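Local coordinates for protein chitosanase (Gynuella sunshinyii YC6258, PDB 6X2Q) that binds chitosan oligosaccharide (glucosamine units) in a long cleft and, as a member of glycosyl hydrolase family 46, probably hydrolyses chitosan, at residues F46-T50 and G51-E55; V113-E116 and L117-P121; D142-Q146 and H147-D151. All coordinates share one frame; numbering follows the deposited sequence.

Contact 1: F46-T50 and G51-E55; sequences FTSAT and GDMLE. With GCS (2-amino-2-deoxy-beta-D-glucopyranose), chain B.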
ATOM      1  N   PHE A  46       2.594  -5.160  -5.784  1.00 28.89           N
ATOM      2  CA  PHE A  46       3.128  -4.692  -7.051  1.00 35.28           C
ATOM      3  C   PHE A  46       2.272  -5.257  -8.185  1.00 33.43           C
ATOM      4  O   PHE A  46       1.656  -6.319  -8.058  1.00 34.57           O
ATOM      5  CB  PHE A  46       4.600  -5.102  -7.215  1.00 35.36           C
ATOM      6  CG  PHE A  46       5.438  -4.935  -5.963  1.00 29.82           C
ATOM      7  CD1 PHE A  46       5.911  -3.682  -5.580  1.00 31.12           C
ATOM      8  CD2 PHE A  46       5.774  -6.040  -5.184  1.00 29.58           C
ATOM      9  CE1 PHE A  46       6.699  -3.531  -4.431  1.00 32.11           C
ATOM     10  CE2 PHE A  46       6.562  -5.908  -4.024  1.00 30.41           C
ATOM     11  CZ  PHE A  46       7.037  -4.654  -3.653  1.00 25.21           C
ATOM     12  N   THR A  47       2.225  -4.537  -9.298  1.00 32.04           N
ATOM     13  CA  THR A  47       1.217  -4.784 -10.317  1.00 36.37           C
ATOM     14  C   THR A  47       1.786  -4.695 -11.728  1.00 38.51           C
ATOM     15  O   THR A  47       2.630  -3.842 -12.016  1.00 36.21           O
ATOM     16  CB  THR A  47       0.071  -3.787 -10.123  1.00 37.88           C
ATOM     17  OG1 THR A  47      -0.813  -4.266  -9.091  1.00 39.88           O
ATOM     18  CG2 THR A  47      -0.656  -3.446 -11.422  1.00 32.94           C
ATOM     19  N   SER A  48       1.288  -5.571 -12.610  1.00 31.78           N
ATOM     20  CA  SER A  48       1.730  -5.567 -14.002  1.00 38.37           C
ATOM     21  C   SER A  48       1.436  -4.237 -14.679  1.00 39.52           C
ATOM     22  O   SER A  48       2.268  -3.711 -15.431  1.00 37.92           O
ATOM     23  CB  SER A  48       1.045  -6.685 -14.788  1.00 36.66           C
ATOM     24  OG  SER A  48       1.143  -7.933 -14.137  1.00 46.57           O
ATOM     25  N   ALA A  49       0.222  -3.713 -14.487  1.00 36.26           N
ATOM     26  CA  ALA A  49      -0.184  -2.505 -15.200  1.00 35.92           C
ATOM     27  C   ALA A  49       0.507  -1.235 -14.697  1.00 41.12           C
ATOM     28  O   ALA A  49       0.626  -0.274 -15.463  1.00 45.30           O
ATOM     29  CB  ALA A  49      -1.702  -2.335 -15.119  1.00 35.90           C
ATOM     30  N   THR A  50       0.980  -1.190 -13.450  1.00 38.49           N
ATOM     31  CA  THR A  50       1.380   0.088 -12.865  1.00 42.34           C
ATOM     32  C   THR A  50       2.889   0.300 -12.758  1.00 39.27           C
ATOM     33  O   THR A  50       3.300   1.288 -12.143  1.00 39.74           O
ATOM     34  CB  THR A  50       0.748   0.293 -11.474  1.00 42.62           C
ATOM     35  OG1 THR A  50       1.076  -0.801 -10.601  1.00 39.86           O
ATOM     36  CG2 THR A  50      -0.780   0.468 -11.578  1.00 36.71           C
ATOM     37  N   GLY A  51       3.693  -0.620 -13.283  1.00 40.97           N
ATOM     38  CA  GLY A  51       5.152  -0.428 -13.350  1.00 34.85           C
ATOM     39  C   GLY A  51       5.953  -0.817 -12.124  1.00 40.43           C
ATOM     40  O   GLY A  51       7.157  -0.821 -12.235  1.00 40.18           O
ATOM     41  N   ASP A  52       5.325  -1.153 -11.008  1.00 42.42           N
ATOM     42  CA  ASP A  52       6.108  -1.457  -9.784  1.00 44.65           C
ATOM     43  C   ASP A  52       6.536  -2.917  -9.811  1.00 38.30           C
ATOM     44  O   ASP A  52       7.580  -3.212  -9.299  1.00 34.56           O
ATOM     45  CB  ASP A  52       5.477  -0.891  -8.504  1.00 41.84           C
ATOM     46  CG  ASP A  52       4.101  -1.412  -8.183  1.00 41.24           C
ATOM     47  OD1 ASP A  52       3.728  -1.383  -7.029  1.00 53.26           O
ATOM     48  OD2 ASP A  52       3.441  -1.840  -9.097  1.00 42.55           O
ATOM     49  N   MET A  53       5.773  -3.771 -10.481  1.00 32.76           N
ATOM     50  CA  MET A  53       6.196  -5.179 -10.641  1.00 38.05           C
ATOM     51  C   MET A  53       7.438  -5.201 -11.542  1.00 36.07           C
ATOM     52  O   MET A  53       8.339  -5.955 -11.266  1.00 35.00           O
ATOM     53  CB  MET A  53       5.096  -6.037 -11.251  1.00 38.51           C
ATOM     54  CG  MET A  53       5.599  -7.336 -11.768  1.00 39.17           C
ATOM     55  SD  MET A  53       4.317  -8.402 -12.359  1.00 42.77           S
ATOM     56  CE  MET A  53       3.517  -8.854 -10.840  1.00 31.78           C
ATOM     57  N   LEU A  54       7.464  -4.341 -12.549  1.00 33.41           N
ATOM     58  CA  LEU A  54       8.597  -4.227 -13.484  1.00 38.18           C
ATOM     59  C   LEU A  54       9.845  -3.775 -12.727  1.00 38.90           C
ATOM     60  O   LEU A  54      10.856  -4.370 -12.926  1.00 38.42           O
ATOM     61  CB  LEU A  54       8.254  -3.240 -14.596  1.00 31.25           C
ATOM     62  CG  LEU A  54       9.430  -2.880 -15.493  1.00 39.43           C
ATOM     63  CD1 LEU A  54       9.813  -4.051 -16.367  1.00 38.84           C
ATOM     64  CD2 LEU A  54       9.139  -1.676 -16.341  1.00 34.16           C
ATOM     65  N   GLU A  55       9.734  -2.757 -11.890  1.00 34.20           N
ATOM     66  CA  GLU A  55      10.905  -2.280 -11.180  1.00 37.43           C
ATOM     67  C   GLU A  55      11.509  -3.372 -10.303  1.00 37.36           C
ATOM     68  O   GLU A  55      12.734  -3.520 -10.254  1.00 33.29           O
ATOM     69  CB  GLU A  55      10.561  -1.053 -10.355  1.00 35.39           C
ATOM     70  CG  GLU A  55      11.797  -0.430  -9.791  1.00 42.38           C
ATOM     71  CD  GLU A  55      11.497   0.634  -8.785  1.00 43.80           C
ATOM     72  OE1 GLU A  55      12.443   1.056  -8.092  1.00 47.30           O
ATOM     73  OE2 GLU A  55      10.323   1.044  -8.687  1.00 42.27           O
TER
HETATM   74  C1  GCS B   1      -1.366  -0.122  -6.372  1.00 39.40           C
HETATM   75  C2  GCS B   1      -0.093  -0.091  -7.194  1.00 42.52           C
HETATM   76  C3  GCS B   1       0.368   1.332  -7.329  1.00 40.20           C
HETATM   77  C4  GCS B   1      -0.683   2.202  -8.000  1.00 35.13           C
HETATM   78  C5  GCS B   1      -2.011   1.812  -7.345  1.00 43.75           C
HETATM   79  C6  GCS B   1      -3.256   2.428  -7.920  1.00 36.44           C
HETATM   80  N2  GCS B   1       0.939  -0.933  -6.710  1.00 29.72           N
HETATM   81  O1  GCS B   1      -1.973  -1.392  -6.140  1.00 36.30           O
HETATM   82  O3  GCS B   1       1.498   1.291  -8.103  1.00 31.68           O
HETATM   83  O4  GCS B   1      -0.279   3.274  -8.246  1.00 36.66           O
HETATM   84  O5  GCS B   1      -2.233   0.426  -7.285  1.00 40.98           O
HETATM   85  O6  GCS B   1      -3.234   2.511  -9.306  1.00 42.95           O
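Asp52, in the first turn of helix 52-63, reaches back across a tight turn to Thr47 and Thr50, making a local strand-to-helix junction at the wall of the sugar cleft. Its CG sits between the backbone N and the carbonyl carbon (chi1 61°), which folds the carboxylate back over the turn. OD2 there accepts two bonds from opposite faces of the carboxylate plane: Thr47 N donates at 3.0 Å to Asp52 OD2, and the hydroxyl Thr50 OG1 donates to the same oxygen, also at 3.0 Å. Gripped from both sides, the carboxylate is hindered from turning, and its other oxygen, OD1, is presented to the ligand, where the amino group N2 of the chain B glucosamine donates to Asp52 OD1 at 2.8 Å. A short acidic side chain suits this place, since one oxygen can knit the turn while the other receives an amino sugar. Strand 46-47 is an outer strand of the small three-stranded antiparallel sheet of this lysozyme-clan fold, and Gly51 occupies the N-cap position of the helix that follows; its positive phi (85°) and the clash any CB would make with the Thr50 carbonyl explain the glycine. Across the turn, Met53 N makes a weak bond to Thr47 O. The Phe46 ring turns its edge to the carboxylate, CD1 lying 3.5 Å from Asp52 OD1, while Phe46 CB packs on Met53 CB at 4.2 Å. Flexible and apolar, Met53 bends at chi3 and brings SD to 3.7 Å from Ser48 OG, a hydroxyl already bonded to Ile39 N, and reaches Trp97 of helix 93-100.

Contact 2: V113-E116 and L117-P121; sequences VVDE and LYFQP. With GCS (2-amino-2-deoxy-beta-D-glucopyranose), chain B.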
ATOM      1  N   VAL A 113      12.098  -1.588  -2.849  1.00 31.63           N
ATOM      2  CA  VAL A 113      11.114  -0.886  -3.667  1.00 31.05           C
ATOM      3  C   VAL A 113      10.007  -0.305  -2.799  1.00 29.96           C
ATOM      4  O   VAL A 113       9.625   0.861  -2.968  1.00 30.44           O
ATOM      5  CB  VAL A 113      10.559  -1.815  -4.754  1.00 32.86           C
ATOM      6  CG1 VAL A 113       9.436  -1.134  -5.475  1.00 33.92           C
ATOM      7  CG2 VAL A 113      11.665  -2.206  -5.714  1.00 33.31           C
ATOM      8  N   VAL A 114       9.485  -1.097  -1.856  1.00 25.00           N
ATOM      9  CA  VAL A 114       8.499  -0.569  -0.921  1.00 29.99           C
ATOM     10  C   VAL A 114       9.023   0.691  -0.258  1.00 32.87           C
ATOM     11  O   VAL A 114       8.342   1.723  -0.225  1.00 27.67           O
ATOM     12  CB  VAL A 114       8.120  -1.621   0.131  1.00 33.74           C
ATOM     13  CG1 VAL A 114       7.274  -0.972   1.221  1.00 32.43           C
ATOM     14  CG2 VAL A 114       7.338  -2.752  -0.511  1.00 30.39           C
ATOM     15  N   ASP A 115      10.263   0.633   0.249  1.00 33.54           N
ATOM     16  CA  ASP A 115      10.841   1.803   0.899  1.00 31.25           C
ATOM     17  C   ASP A 115      10.953   2.980  -0.065  1.00 34.86           C
ATOM     18  O   ASP A 115      10.619   4.119   0.296  1.00 31.79           O
ATOM     19  CB  ASP A 115      12.218   1.467   1.482  1.00 39.15           C
ATOM     20  CG  ASP A 115      12.670   2.497   2.509  1.00 43.88           C
ATOM     21  OD1 ASP A 115      12.054   2.561   3.604  1.00 47.17           O
ATOM     22  OD2 ASP A 115      13.609   3.266   2.200  1.00 45.84           O
ATOM     23  N   GLU A 116      11.422   2.725  -1.296  1.00 30.24           N
ATOM     24  CA  GLU A 116      11.608   3.808  -2.259  1.00 35.15           C
ATOM     25  C   GLU A 116      10.277   4.360  -2.768  1.00 34.33           C
ATOM     26  O   GLU A 116      10.121   5.580  -2.901  1.00 29.55           O
ATOM     27  CB  GLU A 116      12.464   3.331  -3.438  1.00 37.65           C
ATOM     28  CG  GLU A 116      12.868   4.462  -4.401  1.00 44.90           C
ATOM     29  CD  GLU A 116      12.873   4.073  -5.900  1.00 54.00           C
ATOM     30  OE1 GLU A 116      13.616   4.725  -6.672  1.00 57.46           O
ATOM     31  OE2 GLU A 116      12.126   3.150  -6.312  1.00 49.01           O
ATOM     32  N   LEU A 117       9.318   3.492  -3.104  1.00 32.00           N
ATOM     33  CA  LEU A 117       8.098   4.024  -3.708  1.00 32.41           C
ATOM     34  C   LEU A 117       7.062   4.467  -2.673  1.00 33.60           C
ATOM     35  O   LEU A 117       6.328   5.435  -2.909  1.00 35.57           O
ATOM     36  CB  LEU A 117       7.462   2.990  -4.646  1.00 34.32           C
ATOM     37  CG  LEU A 117       8.191   2.602  -5.937  1.00 38.60           C
ATOM     38  CD1 LEU A 117       7.344   1.620  -6.710  1.00 36.88           C
ATOM     39  CD2 LEU A 117       8.537   3.815  -6.814  1.00 35.54           C
ATOM     40  N   TYR A 118       6.970   3.786  -1.536  1.00 29.53           N
ATOM     41  CA  TYR A 118       5.809   3.970  -0.668  1.00 29.15           C
ATOM     42  C   TYR A 118       6.162   4.527   0.702  1.00 29.46           C
ATOM     43  O   TYR A 118       5.607   5.561   1.095  1.00 30.30           O
ATOM     44  CB  TYR A 118       5.047   2.639  -0.545  1.00 25.05           C
ATOM     45  CG  TYR A 118       4.579   2.196  -1.912  1.00 33.50           C
ATOM     46  CD1 TYR A 118       3.840   3.057  -2.721  1.00 28.33           C
ATOM     47  CD2 TYR A 118       4.931   0.953  -2.426  1.00 35.31           C
ATOM     48  CE1 TYR A 118       3.448   2.686  -3.982  1.00 34.54           C
ATOM     49  CE2 TYR A 118       4.528   0.569  -3.697  1.00 35.31           C
ATOM     50  CZ  TYR A 118       3.791   1.444  -4.464  1.00 33.92           C
ATOM     51  OH  TYR A 118       3.408   1.081  -5.720  1.00 34.26           O
ATOM     52  N   PHE A 119       7.075   3.889   1.443  1.00 27.13           N
ATOM     53  CA  PHE A 119       7.294   4.311   2.822  1.00 32.56           C
ATOM     54  C   PHE A 119       7.957   5.680   2.882  1.00 30.95           C
ATOM     55  O   PHE A 119       7.480   6.582   3.582  1.00 29.57           O
ATOM     56  CB  PHE A 119       8.129   3.286   3.587  1.00 36.72           C
ATOM     57  CG  PHE A 119       8.334   3.652   5.034  1.00 38.98           C
ATOM     58  CD1 PHE A 119       7.287   3.560   5.938  1.00 33.41           C
ATOM     59  CD2 PHE A 119       9.565   4.132   5.484  1.00 37.65           C
ATOM     60  CE1 PHE A 119       7.466   3.915   7.269  1.00 35.55           C
ATOM     61  CE2 PHE A 119       9.747   4.492   6.817  1.00 35.57           C
ATOM     62  CZ  PHE A 119       8.691   4.382   7.707  1.00 36.11           C
ATOM     63  N   GLN A 120       9.061   5.859   2.164  1.00 28.41           N
ATOM     64  CA  GLN A 120       9.756   7.139   2.265  1.00 32.19           C
ATOM     65  C   GLN A 120       8.914   8.263   1.677  1.00 28.19           C
ATOM     66  O   GLN A 120       8.765   9.304   2.337  1.00 32.78           O
ATOM     67  CB  GLN A 120      11.156   7.041   1.636  1.00 32.92           C
ATOM     68  CG  GLN A 120      12.137   6.094   2.357  1.00 30.68           C
ATOM     69  CD  GLN A 120      12.512   6.546   3.783  1.00 45.41           C
ATOM     70  OE1 GLN A 120      12.453   7.736   4.115  1.00 46.07           O
ATOM     71  NE2 GLN A 120      12.898   5.584   4.631  1.00 41.82           N
ATOM     72  N   PRO A 121       8.312   8.127   0.495  1.00 29.39           N
ATOM     73  CA  PRO A 121       7.404   9.202   0.057  1.00 32.83           C
ATOM     74  C   PRO A 121       6.263   9.476   1.031  1.00 30.21           C
ATOM     75  O   PRO A 121       5.899  10.644   1.216  1.00 33.81           O
ATOM     76  CB  PRO A 121       6.903   8.699  -1.303  1.00 30.90           C
ATOM     77  CG  PRO A 121       8.027   7.872  -1.807  1.00 30.99           C
ATOM     78  CD  PRO A 121       8.561   7.161  -0.591  1.00 30.60           C
TER
HETATM   79  C1  GCS B   1      -1.366  -0.122  -6.372  1.00 39.40           C
HETATM   80  C2  GCS B   1      -0.093  -0.091  -7.194  1.00 42.52           C
HETATM   81  C3  GCS B   1       0.368   1.332  -7.329  1.00 40.20           C
HETATM   82  C4  GCS B   1      -0.683   2.202  -8.000  1.00 35.13           C
HETATM   83  C5  GCS B   1      -2.011   1.812  -7.345  1.00 43.75           C
HETATM   84  C6  GCS B   1      -3.256   2.428  -7.920  1.00 36.44           C
HETATM   85  N2  GCS B   1       0.939  -0.933  -6.710  1.00 29.72           N
HETATM   86  O1  GCS B   1      -1.973  -1.392  -6.140  1.00 36.30           O
HETATM   87  O3  GCS B   1       1.498   1.291  -8.103  1.00 31.68           O
HETATM   88  O4  GCS B   1      -0.279   3.274  -8.246  1.00 36.66           O
HETATM   89  O5  GCS B   1      -2.233   0.426  -7.285  1.00 40.98           O
HETATM   90  O6  GCS B   1      -3.234   2.511  -9.306  1.00 42.95           O
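Leu117 N bonds to Val113 O at 2.7 Å, a regular alpha-helical bond just before helix 104-129 widens. Next along, Val114 O takes two donors from opposite faces of its carbonyl plane, Tyr118 N at 2.8 Å and Phe119 N at 3.0 Å, and Gln120 N then bonds to Asp115 O. The bonds of Phe119 and Gln120, each five residues back, mark a pi-type turn, a bulge in an otherwise alpha-helical rod. Pro121 fits directly after it: having no N-H to give, it sets its CD 3.2 Å from Glu116 O, where the helix kinks. Among the side-chain polar groups, a first torsion of -163° swings the Asp115 carboxylate away from its own N-H and along the helix to Gln120. The amide, its chain bent at chi2, offers NE2 weakly to both oxygens, 3.3 Å to Asp115 OD1, with amide and carboxylate planes 65° apart. Asp115 OD1 also lies near CD2 of the Phe119 ring. Replacing Asp115 by an alanine would probably leave the Gln120 amide without these acceptors and free to swing. Apolar contact is made by Val113 CG1 and Leu117 CD1, branched tips lying alongside each other at 3.7 Å, and by Leu117 CB, which sits over the centre of one face of the Tyr118 ring. A tyrosine suits this place because its ring packs against Leu117 while the hydroxyl extends to the sugar: it bonds to Asp52 OD1 and lies 3.1 Å from O3 of the chain B glucosamine. Around this bulge, Val113 and Val114 meet Phe46 of strand 46-47, Leu117 meets helix 52-63, and Tyr118 and Pro121 pack on Ile144 of helix 134-147.

Contact 3: D142-Q146 and H147-D151; sequences DAIIQ and HGEGD. With GCS (2-amino-2-deoxy-beta-D-glucopyranose), chain B; GCS (2-amino-2-deoxy-beta-D-glucopyranose), chain C; GCS (2-amino-2-deoxy-beta-D-glucopyranose), chain D; GCS (2-amino-2-deoxy-beta-D-glucopyranose), chain E.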
ATOM      1  N   ASP A 142      -0.511   3.325   4.520  1.00 29.20           N
ATOM      2  CA  ASP A 142      -1.493   2.401   3.978  1.00 28.58           C
ATOM      3  C   ASP A 142      -2.162   2.982   2.744  1.00 30.09           C
ATOM      4  O   ASP A 142      -2.364   2.273   1.756  1.00 30.75           O
ATOM      5  CB  ASP A 142      -2.533   2.064   5.041  1.00 29.31           C
ATOM      6  CG  ASP A 142      -3.517   1.008   4.572  1.00 35.44           C
ATOM      7  OD1 ASP A 142      -3.053  -0.124   4.314  1.00 33.48           O
ATOM      8  OD2 ASP A 142      -4.739   1.301   4.456  1.00 33.36           O
ATOM      9  N   ALA A 143      -2.507   4.276   2.777  1.00 29.70           N
ATOM     10  CA  ALA A 143      -3.146   4.887   1.614  1.00 30.83           C
ATOM     11  C   ALA A 143      -2.195   4.952   0.421  1.00 28.61           C
ATOM     12  O   ALA A 143      -2.611   4.739  -0.727  1.00 27.90           O
ATOM     13  CB  ALA A 143      -3.680   6.284   1.967  1.00 27.67           C
ATOM     14  N   ILE A 144      -0.913   5.249   0.651  1.00 26.45           N
ATOM     15  CA  ILE A 144      -0.029   5.316  -0.511  1.00 28.98           C
ATOM     16  C   ILE A 144       0.099   3.940  -1.163  1.00 26.54           C
ATOM     17  O   ILE A 144       0.223   3.838  -2.384  1.00 23.41           O
ATOM     18  CB  ILE A 144       1.351   5.917  -0.146  1.00 28.57           C
ATOM     19  CG1 ILE A 144       1.942   6.663  -1.351  1.00 29.53           C
ATOM     20  CG2 ILE A 144       2.318   4.854   0.324  1.00 24.90           C
ATOM     21  CD1 ILE A 144       3.212   7.422  -1.054  1.00 26.41           C
ATOM     22  N   ILE A 145      -0.001   2.868  -0.378  1.00 26.64           N
ATOM     23  CA  ILE A 145       0.188   1.532  -0.934  1.00 28.70           C
ATOM     24  C   ILE A 145      -0.984   1.139  -1.828  1.00 31.96           C
ATOM     25  O   ILE A 145      -0.791   0.578  -2.916  1.00 33.17           O
ATOM     26  CB  ILE A 145       0.398   0.518   0.201  1.00 29.95           C
ATOM     27  CG1 ILE A 145       1.840   0.609   0.715  1.00 32.90           C
ATOM     28  CG2 ILE A 145       0.059  -0.913  -0.277  1.00 30.90           C
ATOM     29  CD1 ILE A 145       2.030  -0.032   2.048  1.00 36.58           C
ATOM     30  N   GLN A 146      -2.214   1.431  -1.384  1.00 32.28           N
ATOM     31  CA  GLN A 146      -3.416   1.046  -2.112  1.00 28.92           C
ATOM     32  C   GLN A 146      -3.747   2.044  -3.218  1.00 31.78           C
ATOM     33  O   GLN A 146      -4.164   1.646  -4.304  1.00 30.99           O
ATOM     34  CB  GLN A 146      -4.593   0.909  -1.132  1.00 30.88           C
ATOM     35  CG  GLN A 146      -5.931   0.560  -1.793  1.00 35.34           C
ATOM     36  CD  GLN A 146      -7.047   0.236  -0.806  1.00 35.72           C
ATOM     37  OE1 GLN A 146      -7.204   0.882   0.230  1.00 29.76           O
ATOM     38  NE2 GLN A 146      -7.850  -0.760  -1.148  1.00 37.94           N
ATOM     39  N   HIS A 147      -3.570   3.343  -2.970  1.00 33.27           N
ATOM     40  CA  HIS A 147      -3.976   4.373  -3.924  1.00 31.71           C
ATOM     41  C   HIS A 147      -2.856   4.844  -4.837  1.00 32.65           C
ATOM     42  O   HIS A 147      -3.147   5.475  -5.862  1.00 29.07           O
ATOM     43  CB  HIS A 147      -4.526   5.605  -3.182  1.00 29.82           C
ATOM     44  CG  HIS A 147      -5.698   5.307  -2.302  1.00 35.76           C
ATOM     45  ND1 HIS A 147      -6.985   5.688  -2.624  1.00 30.80           N
ATOM     46  CD2 HIS A 147      -5.781   4.661  -1.113  1.00 32.21           C
ATOM     47  CE1 HIS A 147      -7.807   5.294  -1.667  1.00 30.61           C
ATOM     48  NE2 HIS A 147      -7.105   4.668  -0.741  1.00 31.60           N
ATOM     49  N   GLY A 148      -1.597   4.606  -4.466  1.00 32.05           N
ATOM     50  CA  GLY A 148      -0.464   5.065  -5.251  1.00 33.74           C
ATOM     51  C   GLY A 148      -0.188   6.540  -5.052  1.00 35.32           C
ATOM     52  O   GLY A 148      -0.975   7.236  -4.398  1.00 30.53           O
ATOM     53  N   GLU A 149       0.925   7.033  -5.598  1.00 30.51           N
ATOM     54  CA  GLU A 149       1.303   8.439  -5.498  1.00 34.31           C
ATOM     55  C   GLU A 149       1.197   9.163  -6.845  1.00 36.80           C
ATOM     56  O   GLU A 149       1.897  10.150  -7.093  1.00 38.51           O
ATOM     57  CB  GLU A 149       2.716   8.582  -4.919  1.00 32.37           C
ATOM     58  CG  GLU A 149       2.938   9.913  -4.221  1.00 33.55           C
ATOM     59  CD  GLU A 149       4.409  10.195  -3.895  1.00 43.39           C
ATOM     60  OE1 GLU A 149       5.290   9.399  -4.303  1.00 39.37           O
ATOM     61  OE2 GLU A 149       4.686  11.234  -3.241  1.00 43.66           O
ATOM     62  N   GLY A 150       0.320   8.692  -7.724  1.00 41.86           N
ATOM     63  CA  GLY A 150       0.100   9.356  -8.991  1.00 40.31           C
ATOM     64  C   GLY A 150      -0.590  10.713  -8.825  1.00 40.17           C
ATOM     65  O   GLY A 150      -0.720  11.271  -7.736  1.00 38.24           O
ATOM     66  N   ASP A 151      -1.044  11.241  -9.957  1.00 42.90           N
ATOM     67  CA  ASP A 151      -1.676  12.551 -10.014  1.00 43.51           C
ATOM     68  C   ASP A 151      -3.171  12.471 -10.297  1.00 39.79           C
ATOM     69  O   ASP A 151      -3.809  13.513 -10.483  1.00 43.15           O
ATOM     70  CB  ASP A 151      -0.969  13.428 -11.053  1.00 49.12           C
ATOM     71  CG  ASP A 151       0.421  13.865 -10.592  1.00 60.28           C
ATOM     72  OD1 ASP A 151       0.533  14.496  -9.505  1.00 64.35           O
ATOM     73  OD2 ASP A 151       1.405  13.587 -11.313  1.00 64.51           O
TER
HETATM   74  C1  GCS B   1      -1.366  -0.122  -6.372  1.00 39.40           C
HETATM   75  C2  GCS B   1      -0.093  -0.091  -7.194  1.00 42.52           C
HETATM   76  C3  GCS B   1       0.368   1.332  -7.329  1.00 40.20           C
HETATM   77  C4  GCS B   1      -0.683   2.202  -8.000  1.00 35.13           C
HETATM   78  C5  GCS B   1      -2.011   1.812  -7.345  1.00 43.75           C
HETATM   79  C6  GCS B   1      -3.256   2.428  -7.920  1.00 36.44           C
HETATM   80  N2  GCS B   1       0.939  -0.933  -6.710  1.00 29.72           N
HETATM   81  O1  GCS B   1      -1.973  -1.392  -6.140  1.00 36.30           O
HETATM   82  O3  GCS B   1       1.498   1.291  -8.103  1.00 31.68           O
HETATM   83  O4  GCS B   1      -0.279   3.274  -8.246  1.00 36.66           O
HETATM   84  O5  GCS B   1      -2.233   0.426  -7.285  1.00 40.98           O
HETATM   85  O6  GCS B   1      -3.234   2.511  -9.306  1.00 42.95           O
HETATM   86  C1  GCS C 304      -4.579  -4.026  -5.367  1.00 49.11           C
HETATM   87  C2  GCS C 304      -5.535  -2.711  -5.429  1.00 44.14           C
HETATM   88  C3  GCS C 304      -4.427  -1.575  -5.694  1.00 39.32           C
HETATM   89  C4  GCS C 304      -3.066  -1.663  -4.921  1.00 44.32           C
HETATM   90  C5  GCS C 304      -2.368  -2.952  -4.454  1.00 45.05           C
HETATM   91  C6  GCS C 304      -1.845  -2.686  -3.331  1.00 43.90           C
HETATM   92  N2  GCS C 304      -6.511  -2.758  -6.361  1.00 48.73           N
HETATM   93  O1  GCS C 304      -5.484  -4.977  -4.979  1.00 53.74           O
HETATM   94  O3  GCS C 304      -5.061  -0.440  -5.068  1.00 37.46           O
HETATM   95  O5  GCS C 304      -3.479  -3.936  -4.533  1.00 45.65           O
HETATM   96  O6  GCS C 304      -1.647  -3.880  -2.555  1.00 47.33           O
HETATM   97  C1  GCS D   2       0.832   3.970  -8.811  1.00 41.12           C
HETATM   98  C2  GCS D   2       0.570   5.337  -9.343  1.00 39.65           C
HETATM   99  C3  GCS D   2       1.751   5.783 -10.156  1.00 42.11           C
HETATM  100  C4  GCS D   2       3.007   5.918  -9.325  1.00 40.65           C
HETATM  101  C5  GCS D   2       3.069   4.650  -8.471  1.00 44.28           C
HETATM  102  C6  GCS D   2       4.055   4.744  -7.349  1.00 36.16           C
HETATM  103  N2  GCS D   2      -0.536   5.303 -10.204  1.00 40.78           N
HETATM  104  O3  GCS D   2       1.417   7.006 -10.709  1.00 36.29           O
HETATM  105  O4  GCS D   2       3.916   6.553  -9.850  1.00 42.15           O
HETATM  106  O5  GCS D   2       1.858   4.217  -7.896  1.00 41.55           O
HETATM  107  O6  GCS D   2       3.533   5.572  -6.374  1.00 43.17           O
HETATM  108  C1  GCS E   3       4.674   7.469  -9.749  1.00 49.61           C
HETATM  109  C2  GCS E   3       5.999   7.425 -10.327  1.00 51.63           C
HETATM  110  C3  GCS E   3       6.787   8.707 -10.056  1.00 55.65           C
HETATM  111  C4  GCS E   3       5.974   9.820 -10.610  1.00 56.79           C
HETATM  112  C5  GCS E   3       4.669   9.764  -9.871  1.00 56.87           C
HETATM  113  C6  GCS E   3       3.803  10.864 -10.380  1.00 55.83           C
HETATM  114  N2  GCS E   3       6.804   6.342  -9.899  1.00 48.16           N
HETATM  115  O3  GCS E   3       8.020   8.782 -10.739  1.00 61.51           O
HETATM  116  O4  GCS E   3       6.651  11.042 -10.405  1.00 59.59           O
HETATM  117  O5  GCS E   3       4.026   8.574 -10.181  1.00 50.83           O
HETATM  118  O6  GCS E   3       4.040  11.942  -9.504  1.00 58.55           O
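His147 N and Gly148 N close the C-terminal end of helix 134-147. His147 N bonds to Ala143 O at 2.8 Å; Gly148 N reaches Ile144 O at 2.9 Å but from well above the carbonyl plane, as the chain leaves the helix. Ala143 O also lies at the edge of the His147 ring, 3.2 Å from CD2, for CG stands anti to the carbonyl carbon (chi1 -59°) and the ring folds back along the helix. Both ring nitrogens are engaged beyond this turn, NE2 with Arg188 NE and ND1 with Asp154 O, so a histidine can bridge two groups here. Gln146, extended, likewise has both amide ends used, OE1 by Arg188 and NE2 by Ser207. The helix end and the loop after it form one wall of the substrate cleft in this GH46 fold, and their backbone faces the sugars. Glu149 N donates to O6 of the chain D glucosamine at 3.1 Å, while O3 of the chain C sugar approaches Gln146 O so closely that the modelled bond is doubtful in detail. Gly148 turns with positive phi, and a CB there would strike O4 of the chain B sugar; one on Gly150 would strike O3 of the chain D sugar. Ile144 CD1 lies alongside the aliphatic part of Glu149, 4.0 Å from its CG, while the carboxylate OE2 forms a salt bridge with Arg125.

In the fold
From the N terminus, contact 1 comes first, turning strand 46-47 into helix 52-63; contact 2 follows within helix 104-129 and contact 3 at the end of helix 134-147. Each is a continuous stretch that encloses no loop, and each ends well before the next begins, so none nests or crosses. Contact 2 touches both of the others: it meets contact 1 through Asp52 CB against Leu117 CD1 at 3.6 Å, and contact 3 through Pro121 CB against Ile144 CD1 at 3.9 Å. Contacts 1 and 3, about 6 Å apart at their nearest atoms, face each other across the chain B glucosamine, which all three touch.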